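Local coordinates for protein phytase (Citrobacter braakii, PDB 3ZHC) that belongs to branch 2 of the histidine phosphatase superfamily, whose members share a mixed beta-sheet flanked by helices, at residues K142-F147 with E307-I312. The protein carries 2 engineered substitutions. Numbering follows the deposited sequence.
Sequences KNDPLF and ENRYGI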
loop_
_atom_site.group_PDB
_atom_site.type_symbol
_atom_site.label_atom_id
_atom_site.label_comp_id
_atom_site.label_asym_id
_atom_site.label_seq_id
_atom_site.Cartn_x
_atom_site.Cartn_y
_atom_site.Cartn_z
ATOM N N LYS B 142 13.800 -36.822 4.829
ATOM C CA LYS B 142 13.451 -36.441 3.438
ATOM C C LYS B 142 12.381 -35.300 3.381
ATOM O O LYS B 142 11.795 -34.920 4.432
ATOM C CB LYS B 142 12.995 -37.730 2.664
ATOM C CG LYS B 142 13.264 -37.774 1.135
ATOM C CD LYS B 142 11.992 -37.667 0.285
ATOM C CE LYS B 142 12.295 -37.872 -1.221
ATOM N NZ LYS B 142 12.835 -39.236 -1.548
ATOM N N ASN B 143 12.141 -34.755 2.172
ATOM C CA ASN B 143 11.160 -33.651 1.989
ATOM C C ASN B 143 9.794 -34.131 1.495
ATOM O O ASN B 143 9.701 -35.140 0.787
ATOM C CB ASN B 143 11.705 -32.558 1.043
ATOM C CG ASN B 143 11.606 -32.932 -0.435
ATOM O OD1 ASN B 143 12.263 -33.877 -0.910
ATOM N ND2 ASN B 143 10.782 -32.182 -1.176
ATOM N N ASP B 144 8.742 -33.394 1.878
ATOM C CA ASP B 144 7.378 -33.677 1.436
ATOM C C ASP B 144 7.119 -32.826 0.181
ATOM O O ASP B 144 7.046 -31.607 0.292
ATOM C CB ASP B 144 6.363 -33.367 2.541
ATOM C CG ASP B 144 4.937 -33.826 2.194
ATOM O OD1 ASP B 144 4.587 -33.954 0.995
ATOM O OD2 ASP B 144 4.166 -34.053 3.128
ATOM N N PRO B 145 6.968 -33.471 -1.016
ATOM C CA PRO B 145 6.783 -32.720 -2.289
ATOM C C PRO B 145 5.503 -31.861 -2.405
ATOM O O PRO B 145 5.450 -30.988 -3.261
ATOM C CB PRO B 145 6.784 -33.835 -3.358
ATOM C CG PRO B 145 6.406 -35.054 -2.635
ATOM C CD PRO B 145 6.928 -34.928 -1.249
ATOM N N LEU B 146 4.492 -32.111 -1.565
ATOM C CA LEU B 146 3.281 -31.255 -1.515
ATOM C C LEU B 146 3.637 -29.806 -1.209
ATOM O O LEU B 146 3.018 -28.889 -1.737
ATOM C CB LEU B 146 2.280 -31.761 -0.462
ATOM C CG LEU B 146 0.960 -30.998 -0.265
ATOM C CD1 LEU B 146 0.129 -31.076 -1.532
ATOM C CD2 LEU B 146 0.178 -31.530 0.934
ATOM N N PHE B 147 4.644 -29.628 -0.347
ATOM C CA PHE B 147 5.126 -28.315 0.072
ATOM C C PHE B 147 6.325 -27.816 -0.735
ATOM O O PHE B 147 6.540 -26.617 -0.802
ATOM C CB PHE B 147 5.470 -28.354 1.564
ATOM C CG PHE B 147 4.311 -28.759 2.421
ATOM C CD1 PHE B 147 3.399 -27.805 2.878
ATOM C CD2 PHE B 147 4.111 -30.107 2.764
ATOM C CE1 PHE B 147 2.292 -28.186 3.685
ATOM C CE2 PHE B 147 3.018 -30.497 3.560
ATOM C CZ PHE B 147 2.105 -29.526 4.023
ATOM N N GLU B 307 -7.146 -40.209 -0.259
ATOM C CA GLU B 307 -5.828 -39.575 -0.423
ATOM C C GLU B 307 -4.772 -40.660 -0.201
ATOM O O GLU B 307 -4.663 -41.223 0.878
ATOM C CB GLU B 307 -5.661 -38.344 0.516
ATOM C CG GLU B 307 -4.234 -37.922 0.852
ATOM C CD GLU B 307 -3.339 -37.784 -0.348
ATOM O OE1 GLU B 307 -3.798 -37.319 -1.412
ATOM O OE2 GLU B 307 -2.164 -38.145 -0.231
ATOM N N ASN B 308 -4.001 -40.918 -1.245
ATOM C CA ASN B 308 -3.086 -42.063 -1.307
ATOM C C ASN B 308 -1.811 -41.951 -0.449
ATOM O O ASN B 308 -1.347 -42.966 0.085
ATOM C CB ASN B 308 -2.695 -42.332 -2.785
ATOM C CG ASN B 308 -3.928 -42.356 -3.739
ATOM O OD1 ASN B 308 -4.900 -43.096 -3.512
ATOM N ND2 ASN B 308 -3.878 -41.532 -4.802
ATOM N N ARG B 309 -1.251 -40.735 -0.316
ATOM C CA ARG B 309 0.059 -40.533 0.419
ATOM C C ARG B 309 -0.048 -40.423 1.934
ATOM O O ARG B 309 0.901 -40.776 2.638
ATOM C CB ARG B 309 0.816 -39.315 -0.121
ATOM C CG ARG B 309 1.039 -39.367 -1.612
ATOM C CD ARG B 309 2.036 -38.337 -2.103
ATOM N NE ARG B 309 1.748 -37.007 -1.589
ATOM C CZ ARG B 309 2.499 -36.296 -0.732
ATOM N NH1 ARG B 309 3.673 -36.738 -0.234
ATOM N NH2 ARG B 309 2.065 -35.104 -0.373
ATOM N N TYR B 310 -1.191 -39.924 2.424
ATOM C CA TYR B 310 -1.468 -39.791 3.870
ATOM C C TYR B 310 -2.540 -40.783 4.385
ATOM O O TYR B 310 -2.555 -41.094 5.566
ATOM C CB TYR B 310 -1.897 -38.346 4.205
ATOM C CG TYR B 310 -0.939 -37.291 3.678
ATOM C CD1 TYR B 310 0.258 -37.008 4.337
ATOM C CD2 TYR B 310 -1.230 -36.578 2.508
ATOM C CE1 TYR B 310 1.159 -36.019 3.835
ATOM C CE2 TYR B 310 -0.348 -35.598 1.999
ATOM C CZ TYR B 310 0.836 -35.327 2.663
ATOM O OH TYR B 310 1.669 -34.384 2.164
ATOM N N GLY B 311 -3.421 -41.269 3.503
ATOM C CA GLY B 311 -4.508 -42.187 3.897
ATOM C C GLY B 311 -5.690 -41.441 4.508
ATOM O O GLY B 311 -6.246 -41.879 5.519
ATOM N N ILE B 312 -6.061 -40.312 3.893
ATOM C CA ILE B 312 -7.191 -39.498 4.330
ATOM C C ILE B 312 -8.353 -39.792 3.406
ATOM O O ILE B 312 -8.197 -39.772 2.195
ATOM C CB ILE B 312 -6.853 -37.970 4.322
ATOM C CG1 ILE B 312 -5.765 -37.658 5.359
ATOM C CG2 ILE B 312 -8.095 -37.123 4.592
ATOM C CD1 ILE B 312 -5.283 -36.233 5.339
#
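The backbones stay well apart, 10.0 Å between Leu146 CA and Arg309 CA at their nearest, so side chains make the contact. In 142-147 the chain turns at Asp144: OD1 accepts from Leu146 N, an Asx turn, and Asp144 O accepts from Phe147 N. Residues 307-312 turn back between the antiparallel strands 305-307 and 312-314. Gly311 and Ile312 sit opposite Glu307 there, forming a G1 beta bulge, and Gly311 takes positive phi. Glu307 OE2 accepts from Arg309 N at 2.7 Å and, weakly, from Tyr310 N, which links the Glu307 side chain to the backbone of the turn.

This hairpin lies beside strand 134-135 of the main sheet of the histidine phosphatase fold. Asp144 CG, anti to the backbone N (chi1 -172°), carries the buried carboxylate toward the hairpin. Arg309, bent at chi3, comes to Asp144 OD1 with both terminal nitrogens, NH2 at 3.1 Å and NH1 slightly longer, in a salt bridge. NH2 uses the syn lone pair of OD1; NH1 comes from above the carboxylate plane, which stands 75° from the guanidinium. OD1 thus serves three donors. Tyr310 OH meets Asp144 tip to tip and donates to the syn lone pair of OD2 at 2.7 Å. The arginine charge would favour an ionised carboxylate, although Asp110 touches Asp144 as well. Leu146 CD2 lies 4.2 Å from Tyr310 CZ, and Leu146 also touches Ile108 and Leu292.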